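Local structure of DNA ligase (Alteromonas mediterranea, 6GDR) at residues A59-N64 with K123-V128; A63-A68 with N158-V163; K178-T183 with V210-D215. The protein probably seals nicks in duplex DNA as an ATP-dependent DNA ligase, passing through adenylated intermediates, and holds AMP in its nucleotide pocket. One frame throughout, in Å; residues are numbered along the deposited sequence.

Contact 1: A59-N64 with K123-V128. Unlike the reference sequence in segment 123-128: Val128 (reference Ile).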
ATOM      1  N   ALA D  59      12.656   1.030  22.303  1.00 72.79           N
ATOM      2  CA  ALA D  59      13.436  -0.197  22.442  1.00 67.02           C
ATOM      3  C   ALA D  59      12.546  -1.383  22.786  1.00 57.90           C
ATOM      4  O   ALA D  59      12.765  -2.496  22.294  1.00 69.90           O
ATOM      5  CB  ALA D  59      14.516  -0.011  23.507  1.00 66.21           C
ATOM      6  N   TRP D  60      11.535  -1.168  23.632  1.00 63.71           N
ATOM      7  CA  TRP D  60      10.640  -2.259  24.002  1.00 72.52           C
ATOM      8  C   TRP D  60       9.858  -2.771  22.800  1.00 65.16           C
ATOM      9  O   TRP D  60       9.476  -3.947  22.763  1.00 60.96           O
ATOM     10  CB  TRP D  60       9.677  -1.804  25.101  1.00 65.37           C
ATOM     11  CG  TRP D  60       8.775  -0.680  24.689  1.00 54.47           C
ATOM     12  CD1 TRP D  60       8.970   0.652  24.912  1.00 65.95           C
ATOM     13  CD2 TRP D  60       7.532  -0.791  23.983  1.00 59.37           C
ATOM     14  NE1 TRP D  60       7.927   1.377  24.388  1.00 67.62           N
ATOM     15  CE2 TRP D  60       7.032   0.515  23.811  1.00 61.20           C
ATOM     16  CE3 TRP D  60       6.796  -1.866  23.476  1.00 64.98           C
ATOM     17  CZ2 TRP D  60       5.829   0.774  23.157  1.00 72.16           C
ATOM     18  CZ3 TRP D  60       5.602  -1.606  22.827  1.00 49.72           C
ATOM     19  CH2 TRP D  60       5.131  -0.297  22.673  1.00 62.04           C
ATOM     20  N   PHE D  61       9.610  -1.909  21.811  1.00 71.45           N
ATOM     21  CA  PHE D  61       8.860  -2.329  20.634  1.00 62.01           C
ATOM     22  C   PHE D  61       9.591  -3.421  19.864  1.00 57.10           C
ATOM     23  O   PHE D  61       8.951  -4.255  19.213  1.00 59.48           O
ATOM     24  CB  PHE D  61       8.600  -1.124  19.729  1.00 66.73           C
ATOM     25  CG  PHE D  61       7.597  -1.387  18.642  1.00 69.11           C
ATOM     26  CD1 PHE D  61       6.244  -1.217  18.877  1.00 61.64           C
ATOM     27  CD2 PHE D  61       8.007  -1.801  17.386  1.00 71.85           C
ATOM     28  CE1 PHE D  61       5.317  -1.456  17.881  1.00 60.79           C
ATOM     29  CE2 PHE D  61       7.084  -2.042  16.386  1.00 61.72           C
ATOM     30  CZ  PHE D  61       5.738  -1.870  16.635  1.00 65.27           C
ATOM     31  N   THR D  62      10.922  -3.439  19.931  1.00 49.94           N
ATOM     32  CA  THR D  62      11.734  -4.414  19.212  1.00 65.29           C
ATOM     33  C   THR D  62      12.437  -5.390  20.146  1.00 70.75           C
ATOM     34  O   THR D  62      13.241  -6.205  19.681  1.00 62.49           O
ATOM     35  CB  THR D  62      12.773  -3.698  18.343  1.00 69.34           C
ATOM     36  OG1 THR D  62      13.729  -3.037  19.182  1.00 87.69           O
ATOM     37  CG2 THR D  62      12.106  -2.673  17.438  1.00 71.30           C
ATOM     38  N   ALA D  63      12.155  -5.332  21.444  1.00 77.27           N
ATOM     39  CA  ALA D  63      12.833  -6.197  22.397  1.00 71.46           C
ATOM     40  C   ALA D  63      12.566  -7.662  22.077  1.00 65.05           C
ATOM     41  O   ALA D  63      11.418  -8.071  21.886  1.00 70.94           O
ATOM     42  CB  ALA D  63      12.374  -5.876  23.819  1.00 65.06           C
ATOM     43  N   ASN D  64      13.640  -8.448  22.011  1.00 69.38           N
ATOM     44  CA  ASN D  64      13.599  -9.894  21.807  1.00 70.57           C
ATOM     45  C   ASN D  64      13.165 -10.287  20.401  1.00 77.31           C
ATOM     46  O   ASN D  64      12.861 -11.464  20.164  1.00 65.45           O
ATOM     47  CB  ASN D  64      12.684 -10.582  22.828  1.00 69.44           C
ATOM     48  CG  ASN D  64      13.131 -10.351  24.258  1.00 63.56           C
ATOM     49  OD1 ASN D  64      12.389  -9.809  25.075  1.00 65.51           O
ATOM     50  ND2 ASN D  64      14.356 -10.765  24.566  1.00 70.95           N
ATOM     51  N   LYS D 123       4.456   7.214  23.902  1.00119.00           N
ATOM     52  CA  LYS D 123       4.089   5.813  24.057  1.00 95.17           C
ATOM     53  C   LYS D 123       2.975   5.443  23.083  1.00 91.08           C
ATOM     54  O   LYS D 123       2.192   4.523  23.342  1.00 75.71           O
ATOM     55  CB  LYS D 123       3.651   5.542  25.499  1.00 69.55           C
ATOM     56  N   ARG D 124       2.897   6.155  21.957  1.00 81.42           N
ATOM     57  CA  ARG D 124       1.844   5.926  20.976  1.00 80.91           C
ATOM     58  C   ARG D 124       2.011   4.604  20.240  1.00 60.67           C
ATOM     59  O   ARG D 124       1.062   4.152  19.591  1.00 73.63           O
ATOM     60  CB  ARG D 124       1.816   7.086  19.977  1.00 78.87           C
ATOM     61  CG  ARG D 124       1.880   8.462  20.635  1.00 85.67           C
ATOM     62  CD  ARG D 124       1.406   9.567  19.700  1.00 79.07           C
ATOM     63  NE  ARG D 124       2.413   9.948  18.715  1.00 68.62           N
ATOM     64  CZ  ARG D 124       2.209  10.831  17.741  1.00 74.12           C
ATOM     65  NH1 ARG D 124       3.183  11.122  16.890  1.00 67.63           N
ATOM     66  NH2 ARG D 124       1.028  11.421  17.613  1.00 72.10           N
ATOM     67  N   TRP D 125       3.180   3.972  20.337  1.00 54.46           N
ATOM     68  CA  TRP D 125       3.425   2.684  19.700  1.00 57.65           C
ATOM     69  C   TRP D 125       2.737   1.528  20.413  1.00 58.33           C
ATOM     70  O   TRP D 125       2.923   0.378  19.999  1.00 69.72           O
ATOM     71  CB  TRP D 125       4.929   2.413  19.641  1.00 58.55           C
ATOM     72  CG  TRP D 125       5.688   3.375  18.782  1.00 51.69           C
ATOM     73  CD1 TRP D 125       5.884   4.706  19.014  1.00 60.11           C
ATOM     74  CD2 TRP D 125       6.363   3.078  17.555  1.00 52.73           C
ATOM     75  NE1 TRP D 125       6.634   5.258  18.005  1.00 53.70           N
ATOM     76  CE2 TRP D 125       6.942   4.278  17.096  1.00 61.36           C
ATOM     77  CE3 TRP D 125       6.533   1.916  16.798  1.00 65.87           C
ATOM     78  CZ2 TRP D 125       7.678   4.349  15.916  1.00 68.98           C
ATOM     79  CZ3 TRP D 125       7.264   1.987  15.626  1.00 70.51           C
ATOM     80  CH2 TRP D 125       7.826   3.195  15.197  1.00 73.53           C
ATOM     81  N   ALA D 126       1.958   1.795  21.463  1.00 60.99           N
ATOM     82  CA  ALA D 126       1.382   0.713  22.255  1.00 68.91           C
ATOM     83  C   ALA D 126       0.547  -0.222  21.388  1.00 65.45           C
ATOM     84  O   ALA D 126       0.664  -1.449  21.487  1.00 63.98           O
ATOM     85  CB  ALA D 126       0.539   1.293  23.391  1.00 80.05           C
ATOM     86  N   LYS D 127      -0.301   0.339  20.526  1.00 44.98           N
ATOM     87  CA  LYS D 127      -1.207  -0.446  19.699  1.00 72.05           C
ATOM     88  C   LYS D 127      -0.701  -0.608  18.268  1.00 71.24           C
ATOM     89  O   LYS D 127      -1.493  -0.896  17.364  1.00 65.92           O
ATOM     90  CB  LYS D 127      -2.599   0.188  19.709  1.00 74.91           C
ATOM     91  CG  LYS D 127      -3.347  -0.013  21.024  1.00 79.82           C
ATOM     92  CD  LYS D 127      -3.937  -1.416  21.125  1.00 92.16           C
ATOM     93  CE  LYS D 127      -4.195  -1.824  22.569  1.00 81.79           C
ATOM     94  NZ  LYS D 127      -3.024  -2.518  23.177  1.00 84.06           N
ATOM     95  N   VAL D 128       0.600  -0.440  18.048  1.00 66.32           N
ATOM     96  CA  VAL D 128       1.217  -0.676  16.750  1.00 46.67           C
ATOM     97  C   VAL D 128       1.803  -2.079  16.744  1.00 51.81           C
ATOM     98  O   VAL D 128       2.279  -2.583  17.769  1.00 57.30           O
ATOM     99  CB  VAL D 128       2.299   0.378  16.438  1.00 51.48           C
ATOM    100  CG1 VAL D 128       3.012   0.059  15.128  1.00 60.74           C
ATOM    101  CG2 VAL D 128       1.680   1.766  16.378  1.00 68.38           C
TER
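Phe61 and Trp125 form a T-shaped (edge-to-face) pair that ties the short, weakly bonded helix 59-62 to the loop leading into strand 129-134 of the nucleotidyltransferase domain. The six-membered ring of Trp125 turns its edge to the face of Phe61, with centroids 5.0 Å apart and planes at 73°. The contact atom is Trp125 CE3, which stands 3.6 Å above the Phe61 ring plane, over the ring centre. Phe61 CG stands anti to the backbone N (chi1 -168°), beside the carbonyl carbon. The edge of its ring is met by the Val128 carbonyl, C and O, while the valine side chain crosses that of Phe61 at about a right angle, its CG1 touching Phe61 CZ obliquely at 3.7 Å from the Trp125 side. The benzyl group is thus bounded by an aromatic edge over one face and by a carbonyl group at the rim. Trp60, one residue earlier, is turned differently. Its CG sits between the backbone N and carbonyl carbon (chi1 62°), and the far end of the indole comes in edge-on to the Trp125-Ala126 backbone. Trp60 CZ2 also meets Trp125 CB at 4.0 Å, so the methylene of Trp125 is shared between Trp60 and Phe61. Ile55, Ala57 and Pro58, together with Ile87 of helix 81-89, pack on Trp125 and help bury it. Whereas Phe61 and Trp125 are buried, Trp60 is exposed. Polar backbone atoms line the aromatic edges: Trp125 O accepts a bond from Val128 N at 3.1 Å and also lies 3.5 Å from Trp60 CH2, while Val128 O approaches Phe61 CE1 to 3.2 Å, near the plane of the phenyl ring.

Contact 2: A63-A68 with N158-V163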
ATOM      1  N   ALA D  63      12.155  -5.332  21.444  1.00 77.27           N
ATOM      2  CA  ALA D  63      12.833  -6.197  22.397  1.00 71.46           C
ATOM      3  C   ALA D  63      12.566  -7.662  22.077  1.00 65.05           C
ATOM      4  O   ALA D  63      11.418  -8.071  21.886  1.00 70.94           O
ATOM      5  CB  ALA D  63      12.374  -5.876  23.819  1.00 65.06           C
ATOM      6  N   ASN D  64      13.640  -8.448  22.011  1.00 69.38           N
ATOM      7  CA  ASN D  64      13.599  -9.894  21.807  1.00 70.57           C
ATOM      8  C   ASN D  64      13.165 -10.287  20.401  1.00 77.31           C
ATOM      9  O   ASN D  64      12.861 -11.464  20.164  1.00 65.45           O
ATOM     10  CB  ASN D  64      12.684 -10.582  22.828  1.00 69.44           C
ATOM     11  CG  ASN D  64      13.131 -10.351  24.258  1.00 63.56           C
ATOM     12  OD1 ASN D  64      12.389  -9.809  25.075  1.00 65.51           O
ATOM     13  ND2 ASN D  64      14.356 -10.765  24.566  1.00 70.95           N
ATOM     14  N   TRP D  65      13.132  -9.347  19.455  1.00 74.80           N
ATOM     15  CA  TRP D  65      12.827  -9.704  18.081  1.00 65.13           C
ATOM     16  C   TRP D  65      13.927 -10.606  17.521  1.00 56.14           C
ATOM     17  O   TRP D  65      15.052 -10.617  18.026  1.00 72.91           O
ATOM     18  CB  TRP D  65      12.690  -8.452  17.215  1.00 70.52           C
ATOM     19  CG  TRP D  65      11.365  -7.759  17.341  1.00 69.74           C
ATOM     20  CD1 TRP D  65      10.472  -7.871  18.366  1.00 65.80           C
ATOM     21  CD2 TRP D  65      10.782  -6.850  16.399  1.00 66.08           C
ATOM     22  NE1 TRP D  65       9.371  -7.085  18.122  1.00 66.57           N
ATOM     23  CE2 TRP D  65       9.538  -6.449  16.920  1.00 61.94           C
ATOM     24  CE3 TRP D  65      11.195  -6.336  15.165  1.00 63.95           C
ATOM     25  CZ2 TRP D  65       8.701  -5.556  16.253  1.00 64.86           C
ATOM     26  CZ3 TRP D  65      10.364  -5.452  14.504  1.00 61.89           C
ATOM     27  CH2 TRP D  65       9.131  -5.071  15.048  1.00 62.84           C
ATOM     28  N   PRO D  66      13.624 -11.378  16.477  1.00 58.04           N
ATOM     29  CA  PRO D  66      14.652 -12.242  15.883  1.00 62.27           C
ATOM     30  C   PRO D  66      15.839 -11.439  15.373  1.00 69.25           C
ATOM     31  O   PRO D  66      15.781 -10.218  15.208  1.00 70.64           O
ATOM     32  CB  PRO D  66      13.914 -12.937  14.732  1.00 65.65           C
ATOM     33  CG  PRO D  66      12.473 -12.847  15.089  1.00 55.76           C
ATOM     34  CD  PRO D  66      12.313 -11.558  15.830  1.00 60.58           C
ATOM     35  N   LYS D  67      16.935 -12.151  15.122  1.00 64.63           N
ATOM     36  CA  LYS D  67      18.159 -11.552  14.592  1.00 65.30           C
ATOM     37  C   LYS D  67      18.321 -11.896  13.112  1.00 65.47           C
ATOM     38  O   LYS D  67      19.322 -12.464  12.673  1.00 81.01           O
ATOM     39  CB  LYS D  67      19.365 -12.018  15.404  1.00 66.68           C
ATOM     40  CG  LYS D  67      19.344 -11.591  16.869  1.00 77.90           C
ATOM     41  CD  LYS D  67      19.422 -10.077  17.046  1.00 71.82           C
ATOM     42  CE  LYS D  67      20.727  -9.507  16.505  1.00 84.55           C
ATOM     43  NZ  LYS D  67      20.897  -8.068  16.848  1.00 76.83           N
ATOM     44  N   ALA D  68      17.302 -11.533  12.336  1.00 71.70           N
ATOM     45  CA  ALA D  68      17.284 -11.789  10.904  1.00 63.44           C
ATOM     46  C   ALA D  68      16.671 -10.591  10.194  1.00 65.87           C
ATOM     47  O   ALA D  68      16.174  -9.654  10.824  1.00 56.59           O
ATOM     48  CB  ALA D  68      16.504 -13.069  10.574  1.00 65.09           C
ATOM     49  N   ASN D 158       7.692 -11.167  22.291  1.00 67.45           N
ATOM     50  CA  ASN D 158       7.097  -9.846  22.123  1.00 67.08           C
ATOM     51  C   ASN D 158       5.864  -9.934  21.227  1.00 58.35           C
ATOM     52  O   ASN D 158       5.973 -10.420  20.093  1.00 68.55           O
ATOM     53  CB  ASN D 158       8.120  -8.887  21.523  1.00 66.97           C
ATOM     54  CG  ASN D 158       7.755  -7.433  21.740  1.00 60.55           C
ATOM     55  OD1 ASN D 158       6.580  -7.083  21.844  1.00 67.28           O
ATOM     56  ND2 ASN D 158       8.769  -6.576  21.814  1.00 68.63           N
ATOM     57  N   PRO D 159       4.686  -9.487  21.676  1.00 67.45           N
ATOM     58  CA  PRO D 159       3.499  -9.548  20.807  1.00 65.74           C
ATOM     59  C   PRO D 159       3.488  -8.502  19.704  1.00 60.92           C
ATOM     60  O   PRO D 159       2.630  -8.580  18.815  1.00 57.41           O
ATOM     61  CB  PRO D 159       2.340  -9.331  21.786  1.00 53.13           C
ATOM     62  CG  PRO D 159       2.927  -8.511  22.873  1.00 63.77           C
ATOM     63  CD  PRO D 159       4.357  -8.960  23.012  1.00 51.23           C
ATOM     64  N   THR D 160       4.399  -7.526  19.733  1.00 66.06           N
ATOM     65  CA  THR D 160       4.480  -6.560  18.643  1.00 54.06           C
ATOM     66  C   THR D 160       4.908  -7.227  17.343  1.00 58.84           C
ATOM     67  O   THR D 160       4.553  -6.754  16.257  1.00 57.66           O
ATOM     68  CB  THR D 160       5.454  -5.439  18.999  1.00 58.54           C
ATOM     69  OG1 THR D 160       6.746  -5.995  19.274  1.00 63.16           O
ATOM     70  CG2 THR D 160       4.961  -4.666  20.216  1.00 69.07           C
ATOM     71  N   PHE D 161       5.671  -8.313  17.433  1.00 54.17           N
ATOM     72  CA  PHE D 161       6.064  -9.076  16.257  1.00 51.89           C
ATOM     73  C   PHE D 161       4.932 -10.023  15.879  1.00 56.52           C
ATOM     74  O   PHE D 161       4.589 -10.927  16.649  1.00 65.99           O
ATOM     75  CB  PHE D 161       7.351  -9.849  16.533  1.00 57.00           C
ATOM     76  CG  PHE D 161       7.897 -10.572  15.336  1.00 60.32           C
ATOM     77  CD1 PHE D 161       8.857  -9.981  14.532  1.00 60.14           C
ATOM     78  CD2 PHE D 161       7.451 -11.844  15.015  1.00 58.59           C
ATOM     79  CE1 PHE D 161       9.362 -10.643  13.429  1.00 52.83           C
ATOM     80  CE2 PHE D 161       7.952 -12.511  13.914  1.00 60.55           C
ATOM     81  CZ  PHE D 161       8.909 -11.910  13.120  1.00 64.75           C
ATOM     82  N   ALA D 162       4.347  -9.811  14.703  1.00 62.00           N
ATOM     83  CA  ALA D 162       3.240 -10.619  14.215  1.00 59.64           C
ATOM     84  C   ALA D 162       3.547 -11.079  12.795  1.00 57.29           C
ATOM     85  O   ALA D 162       4.587 -10.744  12.220  1.00 54.45           O
ATOM     86  CB  ALA D 162       1.921  -9.836  14.268  1.00 51.04           C
ATOM     87  N   VAL D 163       2.629 -11.859  12.229  1.00 40.11           N
ATOM     88  CA  VAL D 163       2.775 -12.397  10.882  1.00 47.35           C
ATOM     89  C   VAL D 163       1.436 -12.264  10.175  1.00 60.03           C
ATOM     90  O   VAL D 163       0.402 -12.684  10.707  1.00 56.19           O
ATOM     91  CB  VAL D 163       3.237 -13.869  10.894  1.00 55.60           C
ATOM     92  CG1 VAL D 163       3.466 -14.370   9.472  1.00 52.88           C
ATOM     93  CG2 VAL D 163       4.501 -14.028  11.727  1.00 60.28           C
TER
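Ala63 presents its carbonyl to Asn158 from an irregular loop, and Asn158 opens a type I turn that ends at Phe161, the first residue of strand 161-163. Asn158 CG, anti to the backbone N (chi1 -161°), sets the amide beside Ala63. Asn158 ND2 donates to Ala63 O at 3.0 Å, nearly straight and onto a lone pair, and also bonds Trp60 O. Its OD1 faces back into the turn and takes the N-H of Thr160 at 3.1 Å, an Asx turn. The Trp65 indole runs aslant of this amide, its plane turned 68° from it. Its NE1 edge comes within 3.1 Å of Thr160 OG1, which probably bonds Phe61 O. Phe161 CB sits over the face of the five-membered ring, 4.1 Å from its centroid, and the phenyl turns its edge to that ring, planes at 74°. Pro66 completes the row, its CD resting over a Phe161 face 4.2 Å from the centroid, a CH-pi contact. An alanine in place of Asn158 would probably leave the carbonyls of Ala63 and Trp60 without this donor and the Thr160 N-H without its acceptor, freeing the loop to shift. Polar and aromatic contacts therefore divide the work: one amide fixes the backbones, while CH-pi and edge-to-face contacts hold Trp65, Phe161 and Pro66 together.

Contact 3: K178-T183 with V210-D215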
ATOM      1  N   LYS D 178     -14.097 -11.983  -2.201  1.00 44.07           N
ATOM      2  CA  LYS D 178     -13.309 -11.669  -1.013  1.00 51.72           C
ATOM      3  C   LYS D 178     -12.849 -10.219  -1.036  1.00 44.65           C
ATOM      4  O   LYS D 178     -12.879  -9.532  -0.008  1.00 49.52           O
ATOM      5  CB  LYS D 178     -12.108 -12.610  -0.910  1.00 50.17           C
ATOM      6  CG  LYS D 178     -11.277 -12.429   0.359  1.00 52.25           C
ATOM      7  CD  LYS D 178     -12.061 -12.815   1.608  1.00 49.78           C
ATOM      8  CE  LYS D 178     -11.294 -12.487   2.878  1.00 58.32           C
ATOM      9  NZ  LYS D 178     -12.114 -12.725   4.101  0.50 47.50           N
ATOM     10  N   LEU D 179     -12.420  -9.733  -2.201  1.00 47.13           N
ATOM     11  CA  LEU D 179     -12.028  -8.334  -2.327  1.00 52.32           C
ATOM     12  C   LEU D 179     -13.176  -7.412  -1.937  1.00 49.44           C
ATOM     13  O   LEU D 179     -12.994  -6.465  -1.163  1.00 52.27           O
ATOM     14  CB  LEU D 179     -11.568  -8.056  -3.757  1.00 48.35           C
ATOM     15  CG  LEU D 179     -11.186  -6.613  -4.083  1.00 55.78           C
ATOM     16  CD1 LEU D 179     -10.029  -6.144  -3.210  1.00 54.41           C
ATOM     17  CD2 LEU D 179     -10.835  -6.494  -5.555  1.00 57.94           C
ATOM     18  N   GLU D 180     -14.374  -7.678  -2.465  1.00 50.18           N
ATOM     19  CA  GLU D 180     -15.543  -6.880  -2.107  1.00 51.70           C
ATOM     20  C   GLU D 180     -15.776  -6.897  -0.602  1.00 47.74           C
ATOM     21  O   GLU D 180     -15.971  -5.847   0.020  1.00 54.95           O
ATOM     22  CB  GLU D 180     -16.777  -7.400  -2.846  1.00 56.38           C
ATOM     23  CG  GLU D 180     -17.284  -6.484  -3.950  1.00 64.81           C
ATOM     24  CD  GLU D 180     -17.929  -5.221  -3.411  0.50 64.85           C
ATOM     25  OE1 GLU D 180     -17.674  -4.135  -3.972  0.50 68.69           O
ATOM     26  OE2 GLU D 180     -18.688  -5.314  -2.424  0.50 62.58           O
ATOM     27  N   GLN D 181     -15.756  -8.086   0.002  1.00 41.21           N
ATOM     28  CA  GLN D 181     -15.997  -8.197   1.438  1.00 54.56           C
ATOM     29  C   GLN D 181     -14.955  -7.417   2.228  1.00 47.45           C
ATOM     30  O   GLN D 181     -15.293  -6.646   3.134  0.63 41.29           O
ATOM     31  CB  GLN D 181     -16.004  -9.671   1.851  1.00 43.60           C
ATOM     32  CG  GLN D 181     -16.179  -9.902   3.345  1.00 51.48           C
ATOM     33  CD  GLN D 181     -14.860 -10.016   4.088  1.00 50.63           C
ATOM     34  OE1 GLN D 181     -13.894 -10.587   3.580  0.77 46.40           O
ATOM     35  NE2 GLN D 181     -14.814  -9.471   5.299  1.00 52.73           N
ATOM     36  N   VAL D 182     -13.676  -7.600   1.895  1.00 55.97           N
ATOM     37  CA  VAL D 182     -12.613  -6.883   2.595  1.00 41.20           C
ATOM     38  C   VAL D 182     -12.793  -5.379   2.429  1.00 41.04           C
ATOM     39  O   VAL D 182     -12.717  -4.615   3.399  1.00 47.02           O
ATOM     40  CB  VAL D 182     -11.235  -7.350   2.094  1.00 46.82           C
ATOM     41  CG1 VAL D 182     -10.120  -6.489   2.676  1.00 59.49           C
ATOM     42  CG2 VAL D 182     -11.011  -8.810   2.461  1.00 45.87           C
ATOM     43  N   THR D 183     -13.036  -4.932   1.196  1.00 44.18           N
ATOM     44  CA  THR D 183     -13.215  -3.505   0.943  1.00 37.21           C
ATOM     45  C   THR D 183     -14.353  -2.942   1.786  1.00 53.51           C
ATOM     46  O   THR D 183     -14.199  -1.908   2.448  1.00 61.68           O
ATOM     47  CB  THR D 183     -13.478  -3.266  -0.545  1.00 50.97           C
ATOM     48  OG1 THR D 183     -12.427  -3.857  -1.319  1.00 50.63           O
ATOM     49  CG2 THR D 183     -13.543  -1.773  -0.851  1.00 41.49           C
ATOM     50  N   VAL D 210      -4.002  -6.280  -5.557  1.00 52.62           N
ATOM     51  CA  VAL D 210      -5.412  -6.232  -5.922  1.00 52.41           C
ATOM     52  C   VAL D 210      -6.088  -5.148  -5.095  1.00 52.84           C
ATOM     53  O   VAL D 210      -6.113  -5.229  -3.861  1.00 57.47           O
ATOM     54  CB  VAL D 210      -6.108  -7.587  -5.708  1.00 54.26           C
ATOM     55  CG1 VAL D 210      -7.437  -7.611  -6.439  1.00 64.81           C
ATOM     56  CG2 VAL D 210      -5.216  -8.732  -6.174  1.00 65.99           C
ATOM     57  N   LYS D 211      -6.643  -4.143  -5.772  1.00 56.33           N
ATOM     58  CA  LYS D 211      -7.331  -3.041  -5.118  1.00 51.50           C
ATOM     59  C   LYS D 211      -8.548  -2.650  -5.944  1.00 65.04           C
ATOM     60  O   LYS D 211      -8.539  -2.753  -7.174  1.00 51.84           O
ATOM     61  CB  LYS D 211      -6.412  -1.822  -4.944  1.00 53.99           C
ATOM     62  CG  LYS D 211      -5.308  -2.004  -3.912  1.00 61.07           C
ATOM     63  CD  LYS D 211      -4.150  -1.038  -4.147  1.00 57.69           C
ATOM     64  CE  LYS D 211      -4.563   0.417  -3.986  1.00 62.97           C
ATOM     65  NZ  LYS D 211      -4.978   0.745  -2.595  1.00 78.61           N
ATOM     66  N   GLN D 212      -9.596  -2.204  -5.259  1.00 59.23           N
ATOM     67  CA  GLN D 212     -10.788  -1.706  -5.928  1.00 56.30           C
ATOM     68  C   GLN D 212     -10.703  -0.196  -6.122  1.00 56.36           C
ATOM     69  O   GLN D 212      -9.954   0.507  -5.440  1.00 66.31           O
ATOM     70  CB  GLN D 212     -12.051  -2.048  -5.138  1.00 58.94           C
ATOM     71  CG  GLN D 212     -12.478  -3.498  -5.244  1.00 52.73           C
ATOM     72  CD  GLN D 212     -13.856  -3.779  -4.653  1.00 60.48           C
ATOM     73  OE1 GLN D 212     -14.366  -4.892  -4.776  1.00 74.16           O
ATOM     74  NE2 GLN D 212     -14.461  -2.780  -4.015  1.00 49.26           N
ATOM     75  N   PHE D 213     -11.495   0.297  -7.071  1.00 52.13           N
ATOM     76  CA  PHE D 213     -11.586   1.723  -7.339  1.00 59.99           C
ATOM     77  C   PHE D 213     -12.936   2.014  -7.976  1.00 63.79           C
ATOM     78  O   PHE D 213     -13.489   1.180  -8.699  1.00 62.67           O
ATOM     79  CB  PHE D 213     -10.450   2.201  -8.252  1.00 52.75           C
ATOM     80  CG  PHE D 213     -10.436   1.539  -9.603  1.00 54.77           C
ATOM     81  CD1 PHE D 213     -11.185   2.051 -10.650  1.00 70.62           C
ATOM     82  CD2 PHE D 213      -9.663   0.411  -9.828  1.00 63.06           C
ATOM     83  CE1 PHE D 213     -11.170   1.448 -11.894  1.00 65.71           C
ATOM     84  CE2 PHE D 213      -9.644  -0.196 -11.070  1.00 63.66           C
ATOM     85  CZ  PHE D 213     -10.398   0.324 -12.104  1.00 70.44           C
ATOM     86  N   GLU D 214     -13.461   3.202  -7.697  1.00 69.29           N
ATOM     87  CA  GLU D 214     -14.714   3.658  -8.277  1.00 70.36           C
ATOM     88  C   GLU D 214     -14.469   4.930  -9.079  1.00 62.55           C
ATOM     89  O   GLU D 214     -13.370   5.491  -9.084  1.00 58.68           O
ATOM     90  CB  GLU D 214     -15.774   3.915  -7.198  1.00 74.54           C
ATOM     91  CG  GLU D 214     -15.686   3.007  -5.981  1.00 77.27           C
ATOM     92  CD  GLU D 214     -14.870   3.621  -4.859  1.00 94.99           C
ATOM     93  OE1 GLU D 214     -13.771   4.148  -5.136  1.00 91.45           O
ATOM     94  OE2 GLU D 214     -15.334   3.589  -3.700  1.00 79.38           O
ATOM     95  N   ASP D 215     -15.517   5.380  -9.759  1.00 78.16           N
ATOM     96  CA  ASP D 215     -15.486   6.606 -10.540  1.00 62.34           C
ATOM     97  C   ASP D 215     -16.350   7.668  -9.872  1.00 65.55           C
ATOM     98  O   ASP D 215     -17.157   7.385  -8.985  1.00 60.37           O
ATOM     99  CB  ASP D 215     -15.967   6.350 -11.973  1.00 71.39           C
ATOM    100  CG  ASP D 215     -15.061   5.402 -12.732  1.00 79.91           C
ATOM    101  OD1 ASP D 215     -14.088   4.898 -12.132  1.00 78.88           O
ATOM    102  OD2 ASP D 215     -15.320   5.165 -13.931  1.00 78.85           O
TER
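Gln212 lays its side chain across Leu179, Glu180 and Thr183 of helix 172-184, just where the chain leaves strand 207-210 and crosses to the OB-like domain, which begins its sheet with strand 214-225. Gln212 CG is anti to the carbonyl carbon (chi1 -75°), and the chain is extended beyond it, carrying the amide out over one turn of the helix. Leu179 and Gln212 run alongside one another in opposite senses, so aliphatic carbons meet: Leu179 CD2 is 3.4 Å from Gln212 CG. The same methyl touches Val210 CG1 at 3.7 Å; Leu179 CG itself is anti to the backbone N (chi1 177°). One leucine branch bridges the end of the strand and the start of the linker. At the amide end, Gln212 NE2 comes to 3.4 Å from Thr183 CG2. The threonine hydroxyl is held on its own helix, donating to Leu179 O at 2.7 Å; that carbonyl also accepts from Thr183 N, so two donors grip it. Glu180 CB points away overall, though it still touches Gln212. Its CG lies 3.4 Å from Gln212 OE1, and a bend at chi2 turns the chain beyond it. The carboxylate lies 35° from the amide plane, and Gln212 NE2 gives Glu180 OE1 a weak bond of 3.5 Å. Leu190 of strand 189-194 backs Leu179, while Lys211 points the other way and packs on a phosphate of the bound DNA. The chemistry suggests an attachment carried chiefly by packing: one methyl, CD2, of Leu179 is pressed on the Gln212 methylene and Thr183 lies against the amide, whereas the weak amide-carboxylate bond probably adds little, since Glu180 OE1 and Gln212 OE1, both acceptors, also lie 3.5 Å apart and are likely to repel each other.

In the fold
Contacts 1 and 2 are neighbours, with centres about 10 Å apart; they share Ala63 and Asn64, and both draw on the chain at and just after helix 59-62. Both lie beside the five-stranded mixed sheet: segment 123-128 leads into strand 129-134, segment 63-68 into strand 70-75, and 158-163 enters edge strand 161-163. Contact 3 follows later in the chain, about 31 Å between centres from either, and belongs to the other mixed sheet, that of strands 189-194 and 207-210. The first two join loops at one side of the nucleotidyltransferase domain; the third lies where that domain hands over to the OB-like domain. Contacts 1 and 3 both approach the DNA (nearest atoms about 4 Å), and contact 3 also nears AMP, the Lys211 side chain being about 6 Å away.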